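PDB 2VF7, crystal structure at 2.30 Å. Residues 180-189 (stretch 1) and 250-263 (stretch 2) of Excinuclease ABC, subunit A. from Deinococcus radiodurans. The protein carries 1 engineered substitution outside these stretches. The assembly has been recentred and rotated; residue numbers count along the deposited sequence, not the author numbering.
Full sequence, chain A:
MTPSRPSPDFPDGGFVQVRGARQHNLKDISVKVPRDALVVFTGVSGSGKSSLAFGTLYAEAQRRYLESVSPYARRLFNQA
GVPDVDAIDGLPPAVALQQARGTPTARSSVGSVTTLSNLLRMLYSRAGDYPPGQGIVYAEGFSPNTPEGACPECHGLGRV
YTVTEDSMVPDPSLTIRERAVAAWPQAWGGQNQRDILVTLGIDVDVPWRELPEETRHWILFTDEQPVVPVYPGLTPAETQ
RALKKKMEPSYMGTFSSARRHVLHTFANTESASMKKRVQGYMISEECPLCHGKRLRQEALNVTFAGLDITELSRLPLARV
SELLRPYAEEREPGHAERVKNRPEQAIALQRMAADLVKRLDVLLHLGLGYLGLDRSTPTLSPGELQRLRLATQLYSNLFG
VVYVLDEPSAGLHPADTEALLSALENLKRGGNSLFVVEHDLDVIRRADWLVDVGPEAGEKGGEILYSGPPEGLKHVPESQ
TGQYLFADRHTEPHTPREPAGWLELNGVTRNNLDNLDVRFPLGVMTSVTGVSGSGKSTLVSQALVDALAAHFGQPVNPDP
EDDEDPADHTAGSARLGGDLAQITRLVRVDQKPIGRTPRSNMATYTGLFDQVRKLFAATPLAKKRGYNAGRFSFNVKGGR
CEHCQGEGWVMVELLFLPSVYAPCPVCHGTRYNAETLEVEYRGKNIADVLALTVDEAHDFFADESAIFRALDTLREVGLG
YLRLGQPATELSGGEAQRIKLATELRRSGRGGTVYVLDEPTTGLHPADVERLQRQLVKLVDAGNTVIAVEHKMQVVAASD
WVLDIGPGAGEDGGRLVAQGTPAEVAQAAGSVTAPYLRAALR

Stretch 1 (180-189) AVAAWPQAWG
Stretch 2 250-263: SYMGTFSSARRHVL

The contact joins a loop, bent by a type I β turn from Val181 to Trp184, to strand 251-254, the segment after it, and the helix that begins at Ala258 and runs on past Leu263; it buries 429 Å² in all. The nearest CA atoms are those of Trp184 and Ala258, 6.0 Å apart.

Trp184 (phi/psi -74/157) covers the most surface. Its CA-to-CB bond points away from the second stretch, but chi1 of -93° and chi2 of -23° bring the indole back to it. Trp184 NE1 donates to Ser256 O at 3.1 Å, using a carbonyl just ahead of the helix, and Trp184 CZ2 packs 3.8 Å from Phe255 CE1; both partners lie at the indole edge.

The CA-to-CB bond of His261 points toward the loop (chi1 t, chi2 -97°). His261 ND1 donates a weak hydrogen bond to Ala183 O, 3.1 Å long but bent to 123°. Pro185 CD sits over one face of the His261 imidazole, 3.8 Å from the ring centroid and 12° off the normal, a CH-pi contact.

Ala183 sets its CB 3.6 Å from Val262 CG2, while Val181 CG2 meets Ala258 CB at 3.8 Å. Ser257 (chi1 p) caps the helix, its OG accepting from Arg260 N at 3.3 Å. Farther out, Trp188 (chi1 t, chi2 91°) meets Tyr251 (chi1 p) obliquely, the centroids of the Trp188 six-membered ring and the Tyr251 ring 5.8 Å apart and their planes at 40°.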

# COMPACT_ATOMS: atom_id res chain seq x y z
N ALA A 180 4.00 -3.61 43.69
CA ALA A 180 5.33 -4.14 44.01
C ALA A 180 6.04 -4.68 42.79
O ALA A 180 7.26 -4.47 42.64
CB ALA A 180 5.28 -5.20 45.09
N VAL A 181 5.31 -5.34 41.89
CA VAL A 181 5.92 -5.72 40.61
C VAL A 181 5.72 -4.62 39.54
O VAL A 181 4.76 -4.61 38.75
CB VAL A 181 5.65 -7.22 40.20
CG1 VAL A 181 4.30 -7.72 40.70
CG2 VAL A 181 5.90 -7.47 38.72
N ALA A 182 6.67 -3.68 39.57
CA ALA A 182 6.67 -2.46 38.77
C ALA A 182 6.78 -2.70 37.27
O ALA A 182 6.32 -1.87 36.46
CB ALA A 182 7.78 -1.53 39.25
N ALA A 183 7.39 -3.82 36.92
CA ALA A 183 7.55 -4.24 35.52
C ALA A 183 6.20 -4.54 34.83
O ALA A 183 6.12 -4.64 33.59
CB ALA A 183 8.46 -5.44 35.46
N TRP A 184 5.14 -4.70 35.61
CA TRP A 184 3.81 -4.84 35.01
C TRP A 184 3.29 -3.49 34.47
O TRP A 184 3.74 -2.43 34.91
CB TRP A 184 2.83 -5.48 36.00
CG TRP A 184 2.75 -6.95 35.85
CD1 TRP A 184 3.06 -7.68 34.72
CD2 TRP A 184 2.28 -7.89 36.82
NE1 TRP A 184 2.84 -9.01 34.95
CE2 TRP A 184 2.37 -9.17 36.23
CE3 TRP A 184 1.80 -7.78 38.14
CZ2 TRP A 184 2.00 -10.34 36.91
CZ3 TRP A 184 1.43 -8.93 38.81
CH2 TRP A 184 1.54 -10.20 38.20
N PRO A 185 2.35 -3.52 33.51
CA PRO A 185 1.93 -2.28 32.86
C PRO A 185 1.34 -1.26 33.82
O PRO A 185 0.86 -1.61 34.89
CB PRO A 185 0.85 -2.74 31.87
CG PRO A 185 1.07 -4.18 31.70
CD PRO A 185 1.61 -4.68 32.98
N GLN A 186 1.40 0.01 33.42
CA GLN A 186 0.77 1.07 34.19
C GLN A 186 -0.72 0.97 33.99
O GLN A 186 -1.19 0.18 33.17
CB GLN A 186 1.29 2.44 33.75
CG GLN A 186 2.79 2.68 34.05
CD GLN A 186 3.30 4.00 33.50
OE1 GLN A 186 3.23 4.26 32.29
NE2 GLN A 186 3.83 4.84 34.38
N ALA A 187 -1.46 1.77 34.77
CA ALA A 187 -2.92 1.76 34.77
C ALA A 187 -3.50 0.35 34.72
O ALA A 187 -2.96 -0.54 35.36
CB ALA A 187 -3.49 2.67 33.67
N TRP A 188 -4.57 0.17 33.97
CA TRP A 188 -5.41 -1.04 34.02
C TRP A 188 -4.71 -2.41 33.84
O TRP A 188 -5.08 -3.35 34.52
CB TRP A 188 -6.57 -0.91 33.03
CG TRP A 188 -7.61 -1.97 33.19
CD1 TRP A 188 -8.74 -1.93 33.99
CD2 TRP A 188 -7.62 -3.25 32.55
NE1 TRP A 188 -9.45 -3.13 33.87
CE2 TRP A 188 -8.78 -3.94 32.98
CE3 TRP A 188 -6.75 -3.88 31.64
CZ2 TRP A 188 -9.09 -5.21 32.55
CZ3 TRP A 188 -7.06 -5.13 31.22
CH2 TRP A 188 -8.23 -5.79 31.66
N GLY A 189 -3.76 -2.51 32.92
CA GLY A 189 -3.06 -3.78 32.69
C GLY A 189 -2.34 -4.31 33.92
O GLY A 189 -2.22 -5.51 34.11
N SER A 250 -17.03 -11.18 35.76
CA SER A 250 -17.12 -9.99 34.91
C SER A 250 -16.47 -10.25 33.54
O SER A 250 -17.05 -9.92 32.50
CB SER A 250 -16.46 -8.79 35.59
OG SER A 250 -16.99 -8.57 36.89
N TYR A 251 -15.27 -10.83 33.56
CA TYR A 251 -14.57 -11.26 32.36
C TYR A 251 -13.66 -12.42 32.71
O TYR A 251 -13.54 -12.78 33.88
CB TYR A 251 -13.82 -10.10 31.70
CG TYR A 251 -12.68 -9.49 32.50
CD1 TYR A 251 -12.93 -8.52 33.47
CD2 TYR A 251 -11.35 -9.86 32.26
CE1 TYR A 251 -11.90 -7.95 34.21
CE2 TYR A 251 -10.32 -9.31 32.98
CZ TYR A 251 -10.61 -8.34 33.96
OH TYR A 251 -9.60 -7.77 34.70
N MET A 252 -13.06 -13.03 31.68
CA MET A 252 -12.05 -14.07 31.82
C MET A 252 -10.72 -13.43 31.55
O MET A 252 -10.51 -12.89 30.46
CB MET A 252 -12.26 -15.21 30.82
CG MET A 252 -13.61 -15.91 30.90
SD MET A 252 -13.88 -16.82 32.45
CE MET A 252 -12.34 -17.73 32.63
N GLY A 253 -9.80 -13.52 32.52
CA GLY A 253 -8.50 -12.87 32.40
C GLY A 253 -7.42 -13.89 32.09
O GLY A 253 -7.56 -15.05 32.47
N THR A 254 -6.33 -13.44 31.44
CA THR A 254 -5.20 -14.31 31.09
C THR A 254 -3.93 -13.87 31.78
O THR A 254 -3.48 -12.72 31.64
CB THR A 254 -4.98 -14.38 29.54
OG1 THR A 254 -6.23 -14.64 28.89
CG2 THR A 254 -3.99 -15.49 29.17
N PHE A 255 -3.33 -14.77 32.54
CA PHE A 255 -2.11 -14.42 33.28
C PHE A 255 -0.93 -14.21 32.33
O PHE A 255 -0.81 -14.87 31.32
CB PHE A 255 -1.77 -15.49 34.31
CG PHE A 255 -0.61 -15.13 35.19
CD1 PHE A 255 -0.72 -14.10 36.12
CD2 PHE A 255 0.60 -15.81 35.07
CE1 PHE A 255 0.38 -13.74 36.92
CE2 PHE A 255 1.70 -15.47 35.86
CZ PHE A 255 1.59 -14.43 36.80
N SER A 256 -0.10 -13.23 32.65
CA SER A 256 1.19 -13.10 32.01
C SER A 256 2.21 -12.76 33.07
O SER A 256 2.03 -11.81 33.84
CB SER A 256 1.18 -12.02 30.94
OG SER A 256 2.36 -11.26 31.07
N SER A 257 3.27 -13.55 33.15
CA SER A 257 4.31 -13.33 34.16
C SER A 257 5.01 -12.00 33.92
O SER A 257 4.90 -11.43 32.84
CB SER A 257 5.30 -14.47 34.16
OG SER A 257 5.99 -14.52 32.94
N ALA A 258 5.74 -11.49 34.93
CA ALA A 258 6.46 -10.23 34.76
C ALA A 258 7.45 -10.31 33.59
O ALA A 258 7.54 -9.38 32.79
CB ALA A 258 7.16 -9.81 36.04
N ARG A 259 8.20 -11.41 33.51
CA ARG A 259 9.14 -11.63 32.42
C ARG A 259 8.46 -11.62 31.04
O ARG A 259 8.89 -10.89 30.16
CB ARG A 259 9.91 -12.93 32.65
CG ARG A 259 10.88 -13.27 31.54
CD ARG A 259 11.13 -14.76 31.54
NE ARG A 259 12.45 -15.08 32.08
CZ ARG A 259 12.88 -16.31 32.38
NH1 ARG A 259 12.08 -17.37 32.20
NH2 ARG A 259 14.12 -16.48 32.85
N ARG A 260 7.42 -12.43 30.87
CA ARG A 260 6.65 -12.50 29.63
C ARG A 260 6.24 -11.10 29.13
O ARG A 260 6.47 -10.75 27.96
CB ARG A 260 5.42 -13.37 29.87
CG ARG A 260 4.45 -13.50 28.69
CD ARG A 260 3.85 -14.89 28.67
NE ARG A 260 4.10 -15.43 27.35
CZ ARG A 260 4.27 -16.71 27.04
NH1 ARG A 260 4.23 -17.66 27.96
NH2 ARG A 260 4.50 -17.03 25.79
N HIS A 261 5.64 -10.31 30.01
CA HIS A 261 5.22 -8.97 29.65
C HIS A 261 6.37 -8.08 29.23
O HIS A 261 6.23 -7.31 28.29
CB HIS A 261 4.51 -8.27 30.80
CG HIS A 261 4.20 -6.84 30.49
ND1 HIS A 261 5.00 -5.80 30.92
CD2 HIS A 261 3.23 -6.29 29.72
CE1 HIS A 261 4.52 -4.67 30.45
NE2 HIS A 261 3.44 -4.93 29.72
N VAL A 262 7.48 -8.14 29.96
CA VAL A 262 8.60 -7.23 29.71
C VAL A 262 9.23 -7.52 28.35
O VAL A 262 9.50 -6.61 27.59
CB VAL A 262 9.67 -7.26 30.86
CG1 VAL A 262 10.98 -6.62 30.42
CG2 VAL A 262 9.16 -6.59 32.13
N LEU A 263 9.45 -8.80 28.07
CA LEU A 263 10.15 -9.20 26.85
C LEU A 263 9.25 -9.13 25.60
O LEU A 263 9.73 -8.84 24.51
CB LEU A 263 10.76 -10.60 27.00
CG LEU A 263 11.78 -10.93 28.10
CD1 LEU A 263 12.34 -12.31 27.84
CD2 LEU A 263 12.92 -9.91 28.21